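Local structure of peptidoglycan-recognition protein SD (Drosophila melanogaster, 2RKQ) at residues N51-Q56 against F62-Y67. The protein binds bacterial peptidoglycan and, in the fruit fly's innate immune defence, activates the Toll pathway against Gram-positive bacteria. Numbering follows the deposited sequence.
Sequences NLQNFQ and FSDIGY
The side-chain amide of Gln-56 comes to the edge of the Phe-62 ring, near the ring plane, with the two flat groups turned 67° against each other. In the amidase-like fold of peptidoglycan-recognition proteins, this contact packs helix 42-58 against the loop that leads from it into strand 69-71. Phe-62 CE1 lies over one face of the amide, 3.6 Å from OE1, and Gln-56 CB is 3.7 Å from Phe-62 CD1, so this polar residue still offers a methylene to the ring. The same oxygen comes, more distantly, to Tyr-67 CE1, oblique to that ring, which meets Phe-89 with the two planes nearly parallel. NE2 of Gln-56 as modelled lies only 2.7 Å from Gly-66 N, another donor, so this close approach is doubtful; OE1 takes a weak hydrogen bond from Gln-60 NE2.

Gln-53 suits a buried place because its long chain packs along its length and is polar only at the end. With CG anti to the backbone N (chi1 -178°), the extended chain carries NE2 to Asp-64, giving OD2 a hydrogen bond of 2.9 Å bent to 147°, nearly in line with the C-O bond. NE2 also donates to Lys-13 O, while Arg-7 forms a salt bridge with the same OD2, so one carboxylate oxygen joins the helix, the loop and the N-terminal part of the chain. Shortened to an alanine here, the side chain would probably leave Lys-13 O and Asp-64 OD2 without this N-H donor.

Branched Ile-65 packs beside this polar link: its CB lies 4.1 Å from Gln-53 CB, and both Ile-65 and Leu-52 rest on Leu-70 of strand 69-71. Ile-65 CD1 meets Leu-52 CD2 at 4.1 Å. Near the C-terminal end of helix 42-58, Phe-62 N donates to Gln-56 O at 2.9 Å, tying the start of 62-67 back to the helix.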
loop_
_atom_site.group_PDB
_atom_site.type_symbol
_atom_site.label_atom_id
_atom_site.label_comp_id
_atom_site.label_asym_id
_atom_site.label_seq_id
_atom_site.Cartn_x
_atom_site.Cartn_y
_atom_site.Cartn_z
ATOM N N ASN A 51 -9.820 11.166 1.975
ATOM C CA ASN A 51 -9.694 11.956 0.759
ATOM C C ASN A 51 -9.167 11.117 -0.391
ATOM O O ASN A 51 -9.639 11.245 -1.519
ATOM C CB ASN A 51 -8.825 13.192 0.985
ATOM C CG ASN A 51 -9.479 14.193 1.911
ATOM O OD1 ASN A 51 -10.663 14.094 2.212
ATOM N ND2 ASN A 51 -8.699 15.164 2.377
ATOM N N LEU A 52 -8.209 10.243 -0.111
ATOM C CA LEU A 52 -7.697 9.354 -1.140
ATOM C C LEU A 52 -8.762 8.372 -1.593
ATOM O O LEU A 52 -8.944 8.165 -2.793
ATOM C CB LEU A 52 -6.458 8.594 -0.676
ATOM C CG LEU A 52 -5.824 7.751 -1.783
ATOM C CD1 LEU A 52 -5.395 8.593 -2.997
ATOM C CD2 LEU A 52 -4.654 6.974 -1.219
ATOM N N GLN A 53 -9.452 7.742 -0.650
ATOM C CA GLN A 53 -10.517 6.845 -1.048
ATOM C C GLN A 53 -11.519 7.568 -1.915
ATOM O O GLN A 53 -11.907 7.044 -2.949
ATOM C CB GLN A 53 -11.222 6.262 0.169
ATOM C CG GLN A 53 -12.303 5.288 -0.237
ATOM C CD GLN A 53 -13.090 4.722 0.912
ATOM O OE1 GLN A 53 -13.430 5.429 1.868
ATOM N NE2 GLN A 53 -13.409 3.434 0.820
ATOM N N ASN A 54 -11.950 8.747 -1.474
ATOM C CA ASN A 54 -12.974 9.494 -2.207
ATOM C C ASN A 54 -12.479 9.902 -3.591
ATOM O O ASN A 54 -13.237 9.834 -4.566
ATOM C CB ASN A 54 -13.405 10.753 -1.450
ATOM C CG ASN A 54 -14.132 10.474 -0.134
ATOM O OD1 ASN A 54 -14.277 11.391 0.688
ATOM N ND2 ASN A 54 -14.585 9.248 0.084
ATOM N N PHE A 55 -11.224 10.331 -3.693
ATOM C CA PHE A 55 -10.657 10.689 -4.991
ATOM C C PHE A 55 -10.606 9.483 -5.919
ATOM O O PHE A 55 -11.022 9.551 -7.077
ATOM C CB PHE A 55 -9.246 11.264 -4.847
ATOM C CG PHE A 55 -8.587 11.584 -6.164
ATOM C CD1 PHE A 55 -7.703 10.680 -6.757
ATOM C CD2 PHE A 55 -8.858 12.789 -6.813
ATOM C CE1 PHE A 55 -7.097 10.969 -7.981
ATOM C CE2 PHE A 55 -8.252 13.086 -8.041
ATOM C CZ PHE A 55 -7.370 12.169 -8.619
ATOM N N GLN A 56 -10.081 8.370 -5.425
ATOM C CA GLN A 56 -9.953 7.190 -6.272
ATOM C C GLN A 56 -11.308 6.627 -6.690
ATOM O O GLN A 56 -11.482 6.173 -7.828
ATOM C CB GLN A 56 -9.124 6.122 -5.568
ATOM C CG GLN A 56 -7.691 6.582 -5.366
ATOM C CD GLN A 56 -6.756 5.441 -5.092
ATOM O OE1 GLN A 56 -5.732 5.278 -5.776
ATOM N NE2 GLN A 56 -7.114 4.616 -4.147
ATOM N N PHE A 62 -12.447 3.885 -9.314
ATOM C CA PHE A 62 -12.145 2.592 -8.677
ATOM C C PHE A 62 -13.311 2.181 -7.791
ATOM O O PHE A 62 -14.069 3.043 -7.320
ATOM C CB PHE A 62 -10.890 2.673 -7.795
ATOM C CG PHE A 62 -9.609 2.909 -8.533
ATOM C CD1 PHE A 62 -8.456 3.197 -7.808
ATOM C CD2 PHE A 62 -9.523 2.812 -9.929
ATOM C CE1 PHE A 62 -7.244 3.396 -8.461
ATOM C CE2 PHE A 62 -8.299 3.021 -10.598
ATOM C CZ PHE A 62 -7.166 3.326 -9.845
ATOM N N SER A 63 -13.452 0.873 -7.565
ATOM C CA SER A 63 -14.450 0.365 -6.645
ATOM C C SER A 63 -14.187 0.713 -5.188
ATOM O O SER A 63 -15.104 0.649 -4.375
ATOM C CB SER A 63 -14.567 -1.145 -6.772
ATOM O OG SER A 63 -14.926 -1.482 -8.105
ATOM N N ASP A 64 -12.932 1.034 -4.863
ATOM C CA ASP A 64 -12.523 1.276 -3.475
ATOM C C ASP A 64 -11.176 1.926 -3.556
ATOM O O ASP A 64 -10.587 2.006 -4.637
ATOM C CB ASP A 64 -12.437 -0.073 -2.745
ATOM C CG ASP A 64 -12.269 0.046 -1.235
ATOM O OD1 ASP A 64 -11.931 -0.996 -0.650
ATOM O OD2 ASP A 64 -12.487 1.131 -0.654
ATOM N N ILE A 65 -10.680 2.404 -2.417
ATOM C CA ILE A 65 -9.273 2.784 -2.330
ATOM C C ILE A 65 -8.436 1.640 -2.917
ATOM O O ILE A 65 -8.773 0.479 -2.750
ATOM C CB ILE A 65 -8.898 3.109 -0.869
ATOM C CG1 ILE A 65 -7.603 3.915 -0.805
ATOM C CG2 ILE A 65 -8.978 1.847 0.045
ATOM C CD1 ILE A 65 -7.433 4.570 0.562
ATOM N N GLY A 66 -7.369 1.974 -3.637
ATOM C CA GLY A 66 -6.724 0.994 -4.512
ATOM C C GLY A 66 -5.774 0.019 -3.862
ATOM O O GLY A 66 -5.358 -0.958 -4.480
ATOM N N TYR A 67 -5.408 0.307 -2.620
ATOM C CA TYR A 67 -4.366 -0.438 -1.909
ATOM C C TYR A 67 -4.933 -1.276 -0.785
ATOM O O TYR A 67 -6.051 -1.031 -0.300
ATOM C CB TYR A 67 -3.334 0.555 -1.346
ATOM C CG TYR A 67 -2.646 1.308 -2.447
ATOM C CD1 TYR A 67 -2.979 2.613 -2.739
ATOM C CD2 TYR A 67 -1.677 0.688 -3.221
ATOM C CE1 TYR A 67 -2.363 3.273 -3.777
ATOM C CE2 TYR A 67 -1.070 1.334 -4.264
ATOM C CZ TYR A 67 -1.401 2.624 -4.529
ATOM O OH TYR A 67 -0.760 3.243 -5.581
#